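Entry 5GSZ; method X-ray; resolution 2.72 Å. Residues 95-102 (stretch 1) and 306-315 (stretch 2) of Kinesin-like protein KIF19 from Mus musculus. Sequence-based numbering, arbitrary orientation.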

# COMPACT_ATOMS: atom_id res chain seq x y z
N GLY A 95 1.13 0.63 20.74
CA GLY A 95 -0.25 0.19 20.67
C GLY A 95 -1.12 0.88 19.64
O GLY A 95 -2.31 0.54 19.53
N TYR A 96 -0.59 1.81 18.87
CA TYR A 96 -1.42 2.42 17.84
C TYR A 96 -1.31 1.63 16.53
O TYR A 96 -0.36 0.86 16.32
CB TYR A 96 -1.04 3.89 17.66
CG TYR A 96 -1.46 4.72 18.85
CD1 TYR A 96 -0.74 4.69 20.05
CD2 TYR A 96 -2.61 5.49 18.80
CE1 TYR A 96 -1.15 5.46 21.14
CE2 TYR A 96 -3.03 6.25 19.88
CZ TYR A 96 -2.29 6.23 21.06
OH TYR A 96 -2.71 6.98 22.14
N ASN A 97 -2.31 1.79 15.67
CA ASN A 97 -2.36 1.08 14.39
C ASN A 97 -1.99 2.01 13.25
O ASN A 97 -2.18 3.23 13.32
CB ASN A 97 -3.75 0.49 14.14
CG ASN A 97 -4.07 -0.64 15.05
OD1 ASN A 97 -3.25 -1.05 15.86
ND2 ASN A 97 -5.27 -1.19 14.92
N ALA A 98 -1.46 1.41 12.18
CA ALA A 98 -0.98 2.17 11.03
C ALA A 98 -1.09 1.33 9.77
O ALA A 98 -1.05 0.10 9.83
CB ALA A 98 0.46 2.62 11.23
N THR A 99 -1.20 2.00 8.63
CA THR A 99 -1.40 1.33 7.36
C THR A 99 -0.69 2.06 6.23
O THR A 99 -0.82 3.28 6.10
CB THR A 99 -2.89 1.23 7.03
OG1 THR A 99 -3.55 0.49 8.06
CG2 THR A 99 -3.05 0.54 5.69
N VAL A 100 0.03 1.31 5.41
CA VAL A 100 0.76 1.85 4.28
C VAL A 100 0.31 1.13 3.01
O VAL A 100 0.45 -0.10 2.91
CB VAL A 100 2.28 1.72 4.47
CG1 VAL A 100 2.98 2.71 3.57
CG2 VAL A 100 2.65 1.92 5.91
N PHE A 101 -0.22 1.89 2.05
CA PHE A 101 -0.60 1.39 0.74
C PHE A 101 0.39 1.83 -0.32
O PHE A 101 0.74 3.01 -0.40
CB PHE A 101 -1.95 1.91 0.28
CG PHE A 101 -3.04 1.65 1.22
CD1 PHE A 101 -3.65 0.40 1.26
CD2 PHE A 101 -3.49 2.65 2.05
CE1 PHE A 101 -4.70 0.15 2.13
CE2 PHE A 101 -4.53 2.42 2.93
CZ PHE A 101 -5.14 1.16 2.97
N ALA A 102 0.77 0.89 -1.17
CA ALA A 102 1.32 1.20 -2.48
C ALA A 102 0.18 1.15 -3.49
O ALA A 102 -0.43 0.09 -3.69
CB ALA A 102 2.43 0.23 -2.87
N LEU A 306 -10.51 -7.07 6.84
CA LEU A 306 -9.23 -7.24 7.54
C LEU A 306 -8.76 -5.93 8.18
O LEU A 306 -8.17 -5.95 9.26
CB LEU A 306 -8.17 -7.79 6.59
CG LEU A 306 -6.74 -7.74 7.11
CD1 LEU A 306 -6.64 -8.70 8.29
CD2 LEU A 306 -5.69 -8.12 6.07
N LEU A 307 -9.02 -4.80 7.54
CA LEU A 307 -8.53 -3.52 8.02
C LEU A 307 -9.52 -2.79 8.93
O LEU A 307 -9.22 -1.68 9.36
CB LEU A 307 -8.18 -2.62 6.83
CG LEU A 307 -7.00 -3.09 5.97
CD1 LEU A 307 -6.63 -2.04 4.96
CD2 LEU A 307 -5.78 -3.42 6.82
N LYS A 308 -10.66 -3.42 9.27
CA LYS A 308 -11.74 -2.74 9.98
C LYS A 308 -11.29 -2.21 11.33
O LYS A 308 -11.38 -1.00 11.60
CB LYS A 308 -12.93 -3.68 10.17
N ASP A 309 -10.83 -3.10 12.22
CA ASP A 309 -10.46 -2.66 13.56
C ASP A 309 -9.32 -1.64 13.52
O ASP A 309 -9.23 -0.77 14.39
CB ASP A 309 -10.09 -3.86 14.43
N SER A 310 -8.46 -1.72 12.50
CA SER A 310 -7.45 -0.71 12.24
C SER A 310 -8.10 0.46 11.52
O SER A 310 -9.32 0.60 11.57
CB SER A 310 -6.31 -1.30 11.39
OG SER A 310 -5.79 -2.48 12.00
N LEU A 311 -7.29 1.30 10.85
CA LEU A 311 -7.78 2.45 10.08
C LEU A 311 -8.99 3.11 10.74
O LEU A 311 -10.11 3.01 10.23
CB LEU A 311 -8.11 2.03 8.64
N GLY A 312 -8.77 3.76 11.88
CA GLY A 312 -9.82 4.45 12.60
C GLY A 312 -9.32 5.75 13.21
O GLY A 312 -8.33 6.32 12.75
N GLY A 313 -10.01 6.23 14.25
CA GLY A 313 -9.73 7.51 14.87
C GLY A 313 -8.27 7.78 15.16
O GLY A 313 -7.63 8.56 14.44
N ASN A 314 -7.73 7.15 16.20
CA ASN A 314 -6.32 7.30 16.56
C ASN A 314 -5.47 6.26 15.83
O ASN A 314 -4.81 5.41 16.42
CB ASN A 314 -6.15 7.21 18.07
N SER A 315 -5.49 6.34 14.50
CA SER A 315 -4.70 5.45 13.67
C SER A 315 -4.31 6.16 12.38
O SER A 315 -5.06 6.98 11.84
CB SER A 315 -5.46 4.15 13.35
OG SER A 315 -6.57 4.42 12.52

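The contact buries 367 Å² in total, with no clear hydrogen bond between the stretches. Asn-97 contributes most. Its chi1 of -70° (m) and chi2 of -3° carry the amide to the loop, leaving ND2 3.2 Å from Ser-310 OG, a polar approach whose geometry is not decisive; OD1 is hydrogen-bonded elsewhere in the structure. Ser-310, at chi1 -54° (m), sets its hydroxyl within that reach.

Beside it, the backbones pass closely: Asn-97 and Ser-315 have CA atoms 5.0 Å apart, and Ser-315 CA lies 3.4 Å from Asn-97 O, a CA-H...O contact with a bent angle of 121° at the hydrogen. Ser-315 adopts chi1 67° (p), which turns OG back into its own loop, where it accepts a very short hydrogen bond from Gly-312 N (2.4 Å, 152°).

The CA-to-CB bond of Tyr-96 points sideways, yet chi1 -70° (m) and chi2 77° bring the ring edge to Asn-314, with CD2 3.2 Å from its O, near the ring plane. Farther along, Phe-101 (chi1 -56°, m) likewise starts sideways and extends its ring edge to Leu-307 in an apolar contact, CZ to CD1 being 4.1 Å. Leu-307, in the m,t rotamer, also leaves CD1 4.5 Å from Thr-99 CG2, a looser approach by the same methyl.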